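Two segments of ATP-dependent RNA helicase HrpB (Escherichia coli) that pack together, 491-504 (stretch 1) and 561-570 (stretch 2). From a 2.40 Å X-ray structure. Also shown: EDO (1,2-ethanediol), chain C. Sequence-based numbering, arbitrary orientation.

Stretch 1 491-504: IAPLLAGAFADRIA
Stretch 2, residues 561-570: ELVQRCPQLV

The contact between these two segments of HrpB is predominantly apolar, an example of small residues of a helix and the turn after it, with Ile503 beyond, packing against larger side chains of a segment distant in sequence, with no hydrogen bond across it and 336 Å² buried in total. Helix 491-498 and helix 561-565 cross at -68°, their axes 10.2 Å apart at closest approach; CA atoms pair Pro493 with Leu562 (6.7 Å) and Ala500 with Leu569 (7.2 Å). After the helices, Phe499 and Cys566 leave helical phi/psi (-133/36 and -133/73), and 3-10 turns follow at 500-501 and 567-569.

Pro493, Leu562 and Leu569 lose the most surface. Buried Ala496 points toward stretch 2; its CB, a mere methyl, meets Leu562 CD1 at 3.8 Å, Cys566 SG at 4.1 Å and Leu569 CD1 at 4.1 Å. Leu562 leaves its backbone sideways, but its chi1 t, chi2 p rotamer brings the tip inward. Leu569, chi1 m and chi2 t, sets CD2 3.8 Å from Ala500 CB and CD1 3.7 Å from Ile503 CD1; Ile503 (m, t) opens the strand at phi/psi -60/130.

At the other end, Pro493, ring C-gamma endo, places CB 4.0 Å from Cys566 SG and 3.8 Å from CG of exposed Arg565 (t, p, t, chi4 77°), whose guanidinium turns one face to the same CB.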

# COMPACT_ATOMS: atom_id res chain seq x y z
N ILE A 491 24.71 -19.65 1.39
CA ILE A 491 23.36 -19.13 1.55
C ILE A 491 23.34 -17.75 2.18
O ILE A 491 22.71 -16.83 1.64
CB ILE A 491 22.50 -20.06 2.42
CG1 ILE A 491 22.42 -21.46 1.81
CG2 ILE A 491 21.12 -19.47 2.61
CD1 ILE A 491 21.65 -22.44 2.65
N ALA A 492 24.04 -17.60 3.30
CA ALA A 492 23.98 -16.36 4.10
C ALA A 492 24.29 -15.09 3.30
O ALA A 492 23.53 -14.15 3.37
CB ALA A 492 24.89 -16.45 5.33
N PRO A 493 25.40 -15.04 2.54
CA PRO A 493 25.60 -13.78 1.82
C PRO A 493 24.55 -13.51 0.71
O PRO A 493 24.20 -12.35 0.49
CB PRO A 493 27.00 -13.93 1.23
CG PRO A 493 27.24 -15.41 1.19
CD PRO A 493 26.51 -15.99 2.35
N LEU A 494 24.04 -14.55 0.06
CA LEU A 494 22.94 -14.39 -0.90
C LEU A 494 21.67 -13.82 -0.24
O LEU A 494 21.02 -12.92 -0.77
CB LEU A 494 22.62 -15.74 -1.55
CG LEU A 494 23.71 -16.28 -2.47
CD1 LEU A 494 23.46 -17.74 -2.74
CD2 LEU A 494 23.73 -15.50 -3.77
N LEU A 495 21.32 -14.37 0.91
CA LEU A 495 20.20 -13.87 1.67
C LEU A 495 20.41 -12.44 2.16
O LEU A 495 19.51 -11.61 2.08
CB LEU A 495 19.93 -14.75 2.88
CG LEU A 495 19.03 -15.97 2.78
CD1 LEU A 495 18.66 -16.40 4.20
CD2 LEU A 495 17.79 -15.69 1.94
N ALA A 496 21.60 -12.19 2.70
CA ALA A 496 21.98 -10.88 3.23
C ALA A 496 21.67 -9.75 2.25
O ALA A 496 21.20 -8.70 2.67
CB ALA A 496 23.47 -10.86 3.58
N GLY A 497 21.91 -9.97 0.96
CA GLY A 497 21.65 -8.96 -0.04
C GLY A 497 20.17 -8.66 -0.21
O GLY A 497 19.75 -7.50 -0.16
N ALA A 498 19.37 -9.71 -0.38
CA ALA A 498 17.96 -9.55 -0.71
C ALA A 498 17.05 -9.39 0.52
O ALA A 498 15.90 -8.99 0.38
CB ALA A 498 17.50 -10.73 -1.55
N PHE A 499 17.56 -9.71 1.70
CA PHE A 499 16.75 -9.59 2.92
C PHE A 499 17.50 -8.88 4.04
O PHE A 499 17.35 -9.24 5.21
CB PHE A 499 16.31 -10.96 3.39
CG PHE A 499 15.52 -11.73 2.36
CD1 PHE A 499 16.16 -12.54 1.44
CD2 PHE A 499 14.14 -11.61 2.30
CE1 PHE A 499 15.43 -13.24 0.50
CE2 PHE A 499 13.40 -12.30 1.35
CZ PHE A 499 14.04 -13.11 0.46
N ALA A 500 18.32 -7.88 3.69
CA ALA A 500 19.12 -7.15 4.68
C ALA A 500 18.28 -6.54 5.81
O ALA A 500 18.70 -6.53 6.97
CB ALA A 500 19.92 -6.08 3.99
N ASP A 501 17.10 -6.03 5.47
CA ASP A 501 16.18 -5.44 6.43
C ASP A 501 15.57 -6.50 7.36
O ASP A 501 14.90 -6.15 8.34
CB ASP A 501 15.05 -4.71 5.70
CG ASP A 501 14.37 -5.59 4.67
OD1 ASP A 501 15.05 -6.44 4.07
OD2 ASP A 501 13.15 -5.45 4.44
N ARG A 502 15.79 -7.78 7.05
CA ARG A 502 15.23 -8.84 7.88
C ARG A 502 16.30 -9.64 8.60
O ARG A 502 16.03 -10.71 9.11
CB ARG A 502 14.36 -9.76 7.03
CG ARG A 502 13.23 -9.02 6.39
CD ARG A 502 12.36 -9.92 5.55
NE ARG A 502 11.33 -9.15 4.88
CZ ARG A 502 10.52 -9.65 3.95
NH1 ARG A 502 10.64 -10.92 3.58
NH2 ARG A 502 9.61 -8.88 3.40
N ILE A 503 17.52 -9.10 8.63
CA ILE A 503 18.54 -9.56 9.56
C ILE A 503 18.06 -9.37 10.99
O ILE A 503 17.59 -8.29 11.35
CB ILE A 503 19.84 -8.80 9.36
CG1 ILE A 503 20.46 -9.19 8.02
CG2 ILE A 503 20.77 -9.04 10.54
CD1 ILE A 503 21.65 -8.34 7.61
N ALA A 504 18.16 -10.41 11.81
CA ALA A 504 17.58 -10.36 13.15
C ALA A 504 18.61 -10.54 14.26
O ALA A 504 19.47 -11.43 14.20
CB ALA A 504 16.52 -11.40 13.27
N GLU A 561 31.41 -12.99 10.36
CA GLU A 561 31.64 -13.44 9.00
C GLU A 561 30.84 -12.62 8.02
O GLU A 561 31.34 -12.22 6.98
CB GLU A 561 31.26 -14.89 8.85
CG GLU A 561 31.60 -15.70 10.02
CD GLU A 561 31.96 -17.11 9.65
OE1 GLU A 561 31.44 -17.59 8.62
OE2 GLU A 561 32.74 -17.73 10.40
N LEU A 562 29.57 -12.41 8.35
CA LEU A 562 28.64 -11.79 7.42
C LEU A 562 29.03 -10.36 7.13
O LEU A 562 29.05 -9.92 5.98
CB LEU A 562 27.21 -11.84 7.97
CG LEU A 562 26.11 -11.51 6.96
CD1 LEU A 562 26.16 -12.45 5.76
CD2 LEU A 562 24.75 -11.56 7.64
N VAL A 563 29.35 -9.62 8.19
CA VAL A 563 29.75 -8.23 8.07
C VAL A 563 31.08 -8.14 7.32
O VAL A 563 31.34 -7.20 6.57
CB VAL A 563 29.88 -7.57 9.45
CG1 VAL A 563 30.55 -6.22 9.34
CG2 VAL A 563 28.51 -7.47 10.10
N GLN A 564 31.93 -9.13 7.53
CA GLN A 564 33.19 -9.19 6.82
C GLN A 564 32.94 -9.53 5.35
O GLN A 564 33.54 -8.93 4.46
CB GLN A 564 34.13 -10.21 7.47
CG GLN A 564 35.24 -9.59 8.29
CD GLN A 564 36.26 -8.86 7.42
OE1 GLN A 564 36.97 -9.49 6.63
NE2 GLN A 564 36.33 -7.54 7.56
N ARG A 565 32.04 -10.48 5.11
CA ARG A 565 31.69 -10.90 3.76
C ARG A 565 30.91 -9.81 3.02
O ARG A 565 31.04 -9.66 1.81
CB ARG A 565 30.88 -12.20 3.82
CG ARG A 565 30.33 -12.69 2.48
CD ARG A 565 31.43 -12.80 1.44
NE ARG A 565 31.01 -13.55 0.25
CZ ARG A 565 30.24 -13.06 -0.71
NH1 ARG A 565 29.77 -11.81 -0.63
NH2 ARG A 565 29.91 -13.81 -1.76
N CYS A 566 30.11 -9.06 3.78
CA CYS A 566 29.21 -8.05 3.21
C CYS A 566 29.32 -6.74 3.98
O CYS A 566 28.41 -6.37 4.74
CB CYS A 566 27.76 -8.54 3.24
SG CYS A 566 27.45 -10.24 2.65
N PRO A 567 30.44 -6.02 3.78
CA PRO A 567 30.76 -4.80 4.53
C PRO A 567 29.72 -3.70 4.37
O PRO A 567 29.59 -2.86 5.26
CB PRO A 567 32.11 -4.36 3.92
CG PRO A 567 32.16 -5.01 2.56
CD PRO A 567 31.46 -6.32 2.75
N GLN A 568 28.98 -3.72 3.27
CA GLN A 568 28.01 -2.68 2.98
C GLN A 568 26.81 -2.74 3.93
O GLN A 568 26.07 -1.78 4.04
CB GLN A 568 27.53 -2.78 1.52
CG GLN A 568 26.74 -4.08 1.20
CD GLN A 568 27.62 -5.31 0.97
OE1 GLN A 568 28.84 -5.24 1.06
NE2 GLN A 568 26.99 -6.44 0.66
N LEU A 569 26.64 -3.86 4.62
CA LEU A 569 25.57 -3.99 5.62
C LEU A 569 25.71 -3.00 6.77
O LEU A 569 24.73 -2.61 7.39
CB LEU A 569 25.52 -5.41 6.19
CG LEU A 569 25.01 -6.50 5.26
CD1 LEU A 569 24.96 -7.83 5.99
CD2 LEU A 569 23.64 -6.13 4.69
N VAL A 570 26.94 -2.62 7.07
CA VAL A 570 27.23 -1.86 8.28
C VAL A 570 27.51 -0.41 7.96
O VAL A 570 28.41 -0.09 7.18
CB VAL A 570 28.42 -2.46 9.06
CG1 VAL A 570 28.77 -1.59 10.25
CG2 VAL A 570 28.08 -3.85 9.51
C1 EDO C . 13.62 -1.61 3.54
O1 EDO C . 12.61 -1.36 2.59
C2 EDO C . 13.03 -1.71 4.95
O2 EDO C . 12.09 -2.81 5.06